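Local coordinates for coat protein (Sulfolobus turreted icosahedral virus, PDB 2BBD), which builds the protein shell of the virion as its major coat protein, probably a double jelly roll of the lineage shared with bacterial and eukaryotic viruses, at residues 52-57 against 264-269; 58-63 against 139-144; 102-105 against 109-112. All coordinates share one frame; numbering follows the deposited sequence.

Contact 1. Residues 52-57 against 264-269; sequences PSAPFP and APYSGA
At the seam between the two beta-sandwich halves of the chain, Tyr266 sends its hydroxyl end against the Ala54-Pro55 corner of a proline-rich loop. The phenol arrives end-on: Tyr266 OH lies 3.3 Å from both Ala54 CB and Pro55 CA. The two partners sit differently around the ring, Pro55 CA at its edge and near its plane, Ala54 CB obliquely, 3.8 Å from Tyr266 CZ. The tyrosine's chi1 of 178°, with CG anti to N, holds the ring out from its own loop, and the side chain spans the gap between the backbones (nearest CA pair, Ala54 and Ser267, 8.4 Å). The corner itself is a type VI beta turn, Ser53 to Phe56, with a cis peptide before Pro55, closed by Phe56 N to Ser53 O at 3.1 Å; in the double jelly roll known for this coat protein, it belongs to the first barrel and the 264-269 loop to the second. A water takes part too, donating to Phe56 O at 2.7 Å; it also lies by Tyr266 OH, but so close that the refined distance is doubtful. Helix 79-89 flanks the tyrosine, with Tyr87 edge-to-face to its ring and Tyr88 OH hydrogen-bonded to its backbone N. Just beyond, Ser267 OG accepts from Ala269 N at 3.1 Å and 160°, an ST turn, and also bonds to Ile225 O.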
ATOM      1  N   PRO A  52      14.907   7.311 -14.548  1.00 26.26           N
ATOM      2  CA  PRO A  52      14.666   8.180 -13.393  1.00 25.39           C
ATOM      3  C   PRO A  52      14.965   7.579 -12.028  1.00 27.31           C
ATOM      4  O   PRO A  52      15.172   6.378 -11.887  1.00 25.61           O
ATOM      5  CB  PRO A  52      13.194   8.573 -13.547  1.00 25.29           C
ATOM      6  CG  PRO A  52      12.609   7.436 -14.281  1.00 25.94           C
ATOM      7  CD  PRO A  52      13.658   7.067 -15.293  1.00 25.70           C
ATOM      8  N   SER A  53      15.000   8.438 -11.020  1.00 26.11           N
ATOM      9  CA  SER A  53      15.263   8.005  -9.660  1.00 26.26           C
ATOM     10  C   SER A  53      13.969   7.447  -9.080  1.00 25.39           C
ATOM     11  O   SER A  53      12.949   7.376  -9.764  1.00 24.41           O
ATOM     12  CB  SER A  53      15.701   9.202  -8.820  1.00 28.05           C
ATOM     13  OG  SER A  53      14.615  10.110  -8.702  1.00 30.50           O
ATOM     14  N   ALA A  54      14.026   7.051  -7.814  1.00 23.60           N
ATOM     15  CA  ALA A  54      12.856   6.548  -7.117  1.00 21.88           C
ATOM     16  C   ALA A  54      11.815   7.672  -7.199  1.00 22.02           C
ATOM     17  O   ALA A  54      12.172   8.849  -7.264  1.00 24.54           O
ATOM     18  CB  ALA A  54      13.217   6.261  -5.668  1.00 21.97           C
ATOM     19  N   PRO A  55      10.519   7.338  -7.146  1.00 21.25           N
ATOM     20  CA  PRO A  55       9.900   6.021  -7.006  1.00 20.89           C
ATOM     21  C   PRO A  55       9.854   5.101  -8.235  1.00 20.90           C
ATOM     22  O   PRO A  55       9.109   4.120  -8.239  1.00 21.44           O
ATOM     23  CB  PRO A  55       8.509   6.364  -6.473  1.00 19.66           C
ATOM     24  CG  PRO A  55       8.189   7.595  -7.233  1.00 18.06           C
ATOM     25  CD  PRO A  55       9.489   8.393  -7.173  1.00 19.27           C
ATOM     26  N   PHE A  56      10.619   5.408  -9.280  1.00 21.08           N
ATOM     27  CA  PHE A  56      10.657   4.503 -10.424  1.00 19.65           C
ATOM     28  C   PHE A  56      11.364   3.263  -9.877  1.00 21.29           C
ATOM     29  O   PHE A  56      12.264   3.373  -9.040  1.00 23.11           O
ATOM     30  CB  PHE A  56      11.463   5.113 -11.581  1.00 21.73           C
ATOM     31  CG  PHE A  56      11.859   4.112 -12.647  1.00 23.28           C
ATOM     32  CD1 PHE A  56      12.996   3.319 -12.489  1.00 21.16           C
ATOM     33  CD2 PHE A  56      11.075   3.928 -13.784  1.00 21.53           C
ATOM     34  CE1 PHE A  56      13.345   2.357 -13.446  1.00 18.97           C
ATOM     35  CE2 PHE A  56      11.416   2.967 -14.743  1.00 20.59           C
ATOM     36  CZ  PHE A  56      12.554   2.179 -14.572  1.00 17.74           C
ATOM     37  N   PRO A  57      10.991   2.062 -10.344  1.00 21.32           N
ATOM     38  CA  PRO A  57       9.976   1.708 -11.341  1.00 20.15           C
ATOM     39  C   PRO A  57       8.535   1.525 -10.823  1.00 20.78           C
ATOM     40  O   PRO A  57       7.619   1.269 -11.613  1.00 22.24           O
ATOM     41  CB  PRO A  57      10.545   0.426 -11.943  1.00 19.52           C
ATOM     42  CG  PRO A  57      11.114  -0.258 -10.733  1.00 18.94           C
ATOM     43  CD  PRO A  57      11.780   0.877  -9.953  1.00 19.01           C
ATOM     44  N   ALA A 264      17.500  -0.917   5.254  1.00 27.15           N
ATOM     45  CA  ALA A 264      17.703   0.518   5.347  1.00 25.92           C
ATOM     46  C   ALA A 264      16.476   1.210   4.748  1.00 27.07           C
ATOM     47  O   ALA A 264      15.683   0.577   4.047  1.00 27.41           O
ATOM     48  CB  ALA A 264      18.963   0.915   4.583  1.00 25.24           C
ATOM     49  N   PRO A 265      16.307   2.518   5.012  1.00 25.85           N
ATOM     50  CA  PRO A 265      15.171   3.302   4.503  1.00 25.36           C
ATOM     51  C   PRO A 265      15.090   3.331   2.978  1.00 24.17           C
ATOM     52  O   PRO A 265      16.113   3.361   2.298  1.00 25.54           O
ATOM     53  CB  PRO A 265      15.430   4.706   5.063  1.00 25.34           C
ATOM     54  CG  PRO A 265      16.295   4.458   6.266  1.00 28.33           C
ATOM     55  CD  PRO A 265      17.222   3.372   5.789  1.00 26.45           C
ATOM     56  N   TYR A 266      13.869   3.333   2.450  1.00 22.62           N
ATOM     57  CA  TYR A 266      13.661   3.398   1.006  1.00 22.77           C
ATOM     58  C   TYR A 266      14.314   4.693   0.507  1.00 22.26           C
ATOM     59  O   TYR A 266      14.886   4.746  -0.582  1.00 22.60           O
ATOM     60  CB  TYR A 266      12.164   3.396   0.699  1.00 21.08           C
ATOM     61  CG  TYR A 266      11.863   3.507  -0.763  1.00 21.70           C
ATOM     62  CD1 TYR A 266      12.018   2.410  -1.616  1.00 19.85           C
ATOM     63  CD2 TYR A 266      11.448   4.721  -1.308  1.00 20.03           C
ATOM     64  CE1 TYR A 266      11.762   2.528  -2.979  1.00 21.31           C
ATOM     65  CE2 TYR A 266      11.191   4.844  -2.665  1.00 22.93           C
ATOM     66  CZ  TYR A 266      11.347   3.746  -3.493  1.00 21.43           C
ATOM     67  OH  TYR A 266      11.077   3.887  -4.831  1.00 25.13           O
ATOM     68  N   SER A 267      14.207   5.743   1.314  1.00 22.27           N
ATOM     69  CA  SER A 267      14.841   7.023   1.025  1.00 22.38           C
ATOM     70  C   SER A 267      14.830   7.804   2.328  1.00 23.65           C
ATOM     71  O   SER A 267      14.293   7.335   3.332  1.00 25.35           O
ATOM     72  CB  SER A 267      14.104   7.814  -0.061  1.00 21.41           C
ATOM     73  OG  SER A 267      12.901   8.375   0.432  1.00 22.64           O
ATOM     74  N   GLY A 268      15.422   8.989   2.321  1.00 24.49           N
ATOM     75  CA  GLY A 268      15.428   9.781   3.531  1.00 25.21           C
ATOM     76  C   GLY A 268      14.069  10.391   3.815  1.00 25.61           C
ATOM     77  O   GLY A 268      13.885  11.018   4.849  1.00 27.48           O
ATOM     78  N   ALA A 269      13.100  10.205   2.921  1.00 26.24           N
ATOM     79  CA  ALA A 269      11.784  10.809   3.138  1.00 25.85           C
ATOM     80  C   ALA A 269      10.639   9.834   3.341  1.00 26.28           C
ATOM     81  O   ALA A 269       9.471  10.211   3.209  1.00 24.33           O
ATOM     82  CB  ALA A 269      11.455  11.761   1.983  1.00 27.96           C
TER
HETATM   83  O   HOH W   1      11.977   2.410  -6.552  1.00 29.90           O

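Contact 2. Residues 58-63 against 139-144; sequences YNLVQT and QAPSGV
Leu60 meets the 139-144 loop through a single methyl. Leu60 CD2 rests 3.9 Å from Pro141 CD and 3.8 Å from Gln139 O, so one branch touches both a proline ring and a backbone carbonyl. Leu60 CB does not point at the loop; a chi1 of -75°, CG anti to the carbonyl carbon, brings CD2 to it, and the side chain crosses that of Pro141 at about a right angle. This is the close-packed part: Leu60 is buried, with Leu37 and Leu112 around it, while Pro52 and Phe56 pack on Pro141. The other side is much looser. Gln139 offers Leu60 its backbone but turns its CB away, and its side chain is exposed; Ser142 and Gly143 are exposed as well, in a type II beta turn from Pro141 to Val144 whose closing bond, Val144 N to Pro141 O, is weak at 3.4 Å. No hydrogen bond joins the two segments, although Leu60 pairs through its backbone with neighbouring Gly138. Further on, Gln62 and Thr63 both face Leu136 in a classic beta bulge. The loop itself runs from strand 131-137 in one sheet to strand 145-158 in another, the sheet-to-sheet connection at the end of a jelly-roll sandwich.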
ATOM      1  N   TYR A  58       8.325   1.665  -9.515  1.00 20.99           N
ATOM      2  CA  TYR A  58       6.986   1.492  -8.955  1.00 19.89           C
ATOM      3  C   TYR A  58       5.954   2.454  -9.521  1.00 20.81           C
ATOM      4  O   TYR A  58       4.774   2.100  -9.603  1.00 21.17           O
ATOM      5  CB  TYR A  58       6.999   1.626  -7.430  1.00 18.23           C
ATOM      6  CG  TYR A  58       7.740   0.512  -6.736  1.00 17.55           C
ATOM      7  CD1 TYR A  58       7.375  -0.821  -6.929  1.00 17.92           C
ATOM      8  CD2 TYR A  58       8.797   0.788  -5.872  1.00 17.03           C
ATOM      9  CE1 TYR A  58       8.046  -1.847  -6.276  1.00 19.21           C
ATOM     10  CE2 TYR A  58       9.473  -0.232  -5.215  1.00 18.52           C
ATOM     11  CZ  TYR A  58       9.094  -1.543  -5.419  1.00 20.13           C
ATOM     12  OH  TYR A  58       9.752  -2.546  -4.762  1.00 21.34           O
ATOM     13  N   ASN A  59       6.380   3.664  -9.898  1.00 19.84           N
ATOM     14  CA  ASN A  59       5.431   4.623 -10.444  1.00 19.80           C
ATOM     15  C   ASN A  59       5.040   4.348 -11.904  1.00 21.40           C
ATOM     16  O   ASN A  59       4.440   5.199 -12.571  1.00 20.44           O
ATOM     17  CB  ASN A  59       5.937   6.063 -10.282  1.00 19.02           C
ATOM     18  CG  ASN A  59       7.203   6.344 -11.061  1.00 19.96           C
ATOM     19  OD1 ASN A  59       7.753   5.474 -11.735  1.00 24.02           O
ATOM     20  ND2 ASN A  59       7.674   7.576 -10.969  1.00 19.62           N
ATOM     21  N   LEU A  60       5.394   3.167 -12.406  1.00 21.64           N
ATOM     22  CA  LEU A  60       4.985   2.786 -13.759  1.00 20.06           C
ATOM     23  C   LEU A  60       3.500   2.415 -13.667  1.00 21.79           C
ATOM     24  O   LEU A  60       2.826   2.193 -14.681  1.00 20.79           O
ATOM     25  CB  LEU A  60       5.807   1.609 -14.284  1.00 20.67           C
ATOM     26  CG  LEU A  60       7.241   1.955 -14.715  1.00 18.62           C
ATOM     27  CD1 LEU A  60       7.913   0.703 -15.263  1.00 18.54           C
ATOM     28  CD2 LEU A  60       7.215   3.051 -15.783  1.00 18.41           C
ATOM     29  N   VAL A  61       3.010   2.321 -12.429  1.00 19.98           N
ATOM     30  CA  VAL A  61       1.597   2.081 -12.171  1.00 18.52           C
ATOM     31  C   VAL A  61       1.194   3.306 -11.378  1.00 19.83           C
ATOM     32  O   VAL A  61       1.817   3.619 -10.357  1.00 21.77           O
ATOM     33  CB  VAL A  61       1.314   0.815 -11.305  1.00 19.96           C
ATOM     34  CG1 VAL A  61      -0.082   0.918 -10.693  1.00 20.02           C
ATOM     35  CG2 VAL A  61       1.358  -0.454 -12.171  1.00 15.46           C
ATOM     36  N   GLN A  62       0.193   4.032 -11.864  1.00 19.77           N
ATOM     37  CA  GLN A  62      -0.263   5.218 -11.160  1.00 19.78           C
ATOM     38  C   GLN A  62      -1.046   4.813  -9.908  1.00 21.87           C
ATOM     39  O   GLN A  62      -0.686   5.210  -8.800  1.00 23.58           O
ATOM     40  CB  GLN A  62      -1.123   6.100 -12.072  1.00 20.00           C
ATOM     41  CG  GLN A  62      -1.563   7.407 -11.419  1.00 19.60           C
ATOM     42  CD  GLN A  62      -2.013   8.456 -12.427  1.00 23.86           C
ATOM     43  OE1 GLN A  62      -1.265   8.807 -13.346  1.00 23.74           O
ATOM     44  NE2 GLN A  62      -3.236   8.974 -12.251  1.00 20.88           N
ATOM     45  N   THR A  63      -2.107   4.020 -10.073  1.00 21.60           N
ATOM     46  CA  THR A  63      -2.897   3.589  -8.918  1.00 22.48           C
ATOM     47  C   THR A  63      -3.457   2.176  -9.049  1.00 21.56           C
ATOM     48  O   THR A  63      -3.707   1.688 -10.156  1.00 21.25           O
ATOM     49  CB  THR A  63      -4.111   4.520  -8.653  1.00 22.88           C
ATOM     50  OG1 THR A  63      -5.033   4.410  -9.741  1.00 30.63           O
ATOM     51  CG2 THR A  63      -3.684   5.969  -8.511  1.00 21.50           C
ATOM     52  N   GLN A 139       2.897   6.721 -16.693  1.00 22.62           N
ATOM     53  CA  GLN A 139       3.448   7.177 -17.965  1.00 25.87           C
ATOM     54  C   GLN A 139       4.824   6.533 -18.191  1.00 26.86           C
ATOM     55  O   GLN A 139       5.454   6.050 -17.252  1.00 26.83           O
ATOM     56  CB  GLN A 139       3.578   8.699 -17.913  1.00 27.63           C
ATOM     57  CG  GLN A 139       3.506   9.433 -19.244  1.00 38.92           C
ATOM     58  CD  GLN A 139       2.156   9.342 -19.918  1.00 36.56           C
ATOM     59  OE1 GLN A 139       1.116   9.598 -19.309  1.00 39.56           O
ATOM     60  NE2 GLN A 139       2.166   8.986 -21.189  1.00 42.12           N
ATOM     61  N   ALA A 140       5.291   6.511 -19.433  1.00 26.79           N
ATOM     62  CA  ALA A 140       6.604   5.938 -19.721  1.00 25.40           C
ATOM     63  C   ALA A 140       7.667   6.982 -19.405  1.00 24.76           C
ATOM     64  O   ALA A 140       7.453   8.175 -19.620  1.00 23.59           O
ATOM     65  CB  ALA A 140       6.692   5.541 -21.186  1.00 26.36           C
ATOM     66  N   PRO A 141       8.821   6.558 -18.865  1.00 24.31           N
ATOM     67  CA  PRO A 141       9.836   7.575 -18.576  1.00 25.58           C
ATOM     68  C   PRO A 141      10.276   8.222 -19.888  1.00 25.12           C
ATOM     69  O   PRO A 141      10.194   7.609 -20.953  1.00 25.21           O
ATOM     70  CB  PRO A 141      10.964   6.771 -17.931  1.00 26.32           C
ATOM     71  CG  PRO A 141      10.229   5.631 -17.281  1.00 25.08           C
ATOM     72  CD  PRO A 141       9.229   5.244 -18.346  1.00 23.31           C
ATOM     73  N   SER A 142      10.730   9.462 -19.816  1.00 24.98           N
ATOM     74  CA  SER A 142      11.170  10.155 -21.011  1.00 27.16           C
ATOM     75  C   SER A 142      12.308   9.416 -21.716  1.00 25.71           C
ATOM     76  O   SER A 142      13.220   8.885 -21.070  1.00 23.94           O
ATOM     77  CB  SER A 142      11.636  11.566 -20.653  1.00 29.01           C
ATOM     78  OG  SER A 142      12.163  12.223 -21.793  1.00 35.44           O
ATOM     79  N   GLY A 143      12.231   9.379 -23.043  1.00 25.70           N
ATOM     80  CA  GLY A 143      13.266   8.759 -23.848  1.00 22.90           C
ATOM     81  C   GLY A 143      13.213   7.257 -24.017  1.00 25.46           C
ATOM     82  O   GLY A 143      14.093   6.689 -24.665  1.00 26.91           O
ATOM     83  N   VAL A 144      12.216   6.595 -23.437  1.00 23.77           N
ATOM     84  CA  VAL A 144      12.127   5.145 -23.581  1.00 23.75           C
ATOM     85  C   VAL A 144      10.710   4.635 -23.828  1.00 24.38           C
ATOM     86  O   VAL A 144       9.730   5.365 -23.687  1.00 24.47           O
ATOM     87  CB  VAL A 144      12.685   4.406 -22.335  1.00 24.52           C
ATOM     88  CG1 VAL A 144      14.129   4.832 -22.075  1.00 25.54           C
ATOM     89  CG2 VAL A 144      11.810   4.682 -21.126  1.00 23.04           C
TER

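Contact 3. Residues 102-105 against 109-112; sequences TSVP and SVNL
Val110 gives up the most surface here, and it does so by splitting its two methyls between partners. Val110 CG1 reaches 3.6 Å from Ser103 O and 4.1 Å from Thr102 CG2; Val110 CG2 touches Val104 CG2 at 3.9 Å. A chi1 of -67° turns the branches so that CG1 is anti to the carbonyl carbon and CG2 lies between the backbone N and that carbon. Val104, next in buried area, crosses Val110 obliquely and uses its second methyl elsewhere: Val104 CG1, anti to the backbone N (chi1 -173°), sits 3.8 Å from Ser109 CA. Ser109 is therefore covered along its backbone, whereas its CB turns away from the 102-105 segment. Thr102 contributes its CG2 methyl, sliding past Val110 in the opposite direction, while its OG1 is hydrogen-bonded to Ala99 O. Although close along the chain, the two segments share no hydrogen bond. Their backbones bond elsewhere: Thr102 with Leu51 and Val104 with Val49, Val110 with Ile41 and Leu112 with Gly39. Methyl packing, against other methyls and against backbone atoms, has little directional demand, so the alignment of these two pieces is probably set by those separate pairings rather than by the valines.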
ATOM      1  N   THR A 102      19.183   3.325 -13.596  1.00 25.73           N
ATOM      2  CA  THR A 102      19.767   2.374 -14.527  1.00 26.10           C
ATOM      3  C   THR A 102      19.810   3.009 -15.917  1.00 27.14           C
ATOM      4  O   THR A 102      18.919   3.778 -16.293  1.00 26.02           O
ATOM      5  CB  THR A 102      18.941   1.076 -14.589  1.00 27.56           C
ATOM      6  OG1 THR A 102      19.076   0.374 -13.348  1.00 28.25           O
ATOM      7  CG2 THR A 102      19.411   0.174 -15.751  1.00 25.46           C
ATOM      8  N   SER A 103      20.844   2.679 -16.677  1.00 23.71           N
ATOM      9  CA  SER A 103      21.010   3.224 -18.013  1.00 24.26           C
ATOM     10  C   SER A 103      20.499   2.273 -19.092  1.00 24.04           C
ATOM     11  O   SER A 103      20.756   1.076 -19.047  1.00 25.58           O
ATOM     12  CB  SER A 103      22.491   3.531 -18.263  1.00 26.32           C
ATOM     13  OG  SER A 103      22.725   3.926 -19.607  1.00 32.56           O
ATOM     14  N   VAL A 104      19.764   2.816 -20.054  1.00 23.03           N
ATOM     15  CA  VAL A 104      19.267   2.027 -21.169  1.00 23.42           C
ATOM     16  C   VAL A 104      20.099   2.480 -22.367  1.00 24.27           C
ATOM     17  O   VAL A 104      19.990   3.624 -22.814  1.00 24.55           O
ATOM     18  CB  VAL A 104      17.772   2.304 -21.464  1.00 22.94           C
ATOM     19  CG1 VAL A 104      17.273   1.338 -22.528  1.00 22.53           C
ATOM     20  CG2 VAL A 104      16.947   2.177 -20.187  1.00 20.87           C
ATOM     21  N   PRO A 105      20.956   1.593 -22.886  1.00 24.78           N
ATOM     22  CA  PRO A 105      21.817   1.898 -24.033  1.00 25.21           C
ATOM     23  C   PRO A 105      21.034   2.298 -25.274  1.00 26.10           C
ATOM     24  O   PRO A 105      19.912   1.832 -25.485  1.00 25.44           O
ATOM     25  CB  PRO A 105      22.579   0.591 -24.250  1.00 24.19           C
ATOM     26  CG  PRO A 105      22.643   0.015 -22.872  1.00 27.04           C
ATOM     27  CD  PRO A 105      21.252   0.254 -22.355  1.00 25.16           C
ATOM     28  N   SER A 109      18.055  -2.170 -24.562  1.00 26.88           N
ATOM     29  CA  SER A 109      16.953  -2.257 -23.624  1.00 27.50           C
ATOM     30  C   SER A 109      17.396  -2.951 -22.348  1.00 26.99           C
ATOM     31  O   SER A 109      18.484  -3.541 -22.295  1.00 26.06           O
ATOM     32  CB  SER A 109      15.790  -3.026 -24.255  1.00 31.74           C
ATOM     33  OG  SER A 109      16.180  -4.351 -24.551  1.00 34.76           O
ATOM     34  N   VAL A 110      16.560  -2.850 -21.317  1.00 23.18           N
ATOM     35  CA  VAL A 110      16.844  -3.487 -20.038  1.00 23.08           C
ATOM     36  C   VAL A 110      15.618  -4.283 -19.585  1.00 22.83           C
ATOM     37  O   VAL A 110      14.489  -4.029 -20.037  1.00 20.35           O
ATOM     38  CB  VAL A 110      17.259  -2.446 -18.935  1.00 21.82           C
ATOM     39  CG1 VAL A 110      18.609  -1.814 -19.295  1.00 20.87           C
ATOM     40  CG2 VAL A 110      16.197  -1.374 -18.772  1.00 17.99           C
ATOM     41  N   ASN A 111      15.842  -5.255 -18.705  1.00 22.74           N
ATOM     42  CA  ASN A 111      14.752  -6.096 -18.218  1.00 22.26           C
ATOM     43  C   ASN A 111      13.885  -5.369 -17.197  1.00 21.57           C
ATOM     44  O   ASN A 111      14.386  -4.639 -16.349  1.00 21.62           O
ATOM     45  CB  ASN A 111      15.302  -7.380 -17.580  1.00 22.74           C
ATOM     46  CG  ASN A 111      16.258  -8.120 -18.491  1.00 25.42           C
ATOM     47  OD1 ASN A 111      15.968  -8.328 -19.669  1.00 27.36           O
ATOM     48  ND2 ASN A 111      17.404  -8.538 -17.945  1.00 26.94           N
ATOM     49  N   LEU A 112      12.577  -5.585 -17.288  1.00 21.33           N
ATOM     50  CA  LEU A 112      11.626  -4.979 -16.369  1.00 20.94           C
ATOM     51  C   LEU A 112      10.913  -6.083 -15.576  1.00 22.24           C
ATOM     52  O   LEU A 112      10.391  -7.043 -16.160  1.00 21.11           O
ATOM     53  CB  LEU A 112      10.604  -4.151 -17.152  1.00 22.15           C
ATOM     54  CG  LEU A 112       9.380  -3.577 -16.430  1.00 24.85           C
ATOM     55  CD1 LEU A 112       9.783  -2.489 -15.419  1.00 25.43           C
ATOM     56  CD2 LEU A 112       8.454  -3.005 -17.478  1.00 21.60           C
TER

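From the N terminus, 52-57 opens contact 1 and 58-63, directly after it, opens contact 2. Past helix 79-89 the chain reaches 102-105, which meets 109-112 after a short excursion, so contact 3 closes the smallest loop. Residues 139-144 then return to close contact 2 around it, and 264-269 closes contact 1 around both. All three are nested and none cross. Contacts 2 and 3 lie within the first jelly roll, while contact 1 joins it to the second. Contacts 1 and 2 touch where Tyr266 OH packs 4.0 Å from Tyr58 CD2, and contact 2 also touches contact 3 by apolar packing; contacts 1 and 3 do not touch.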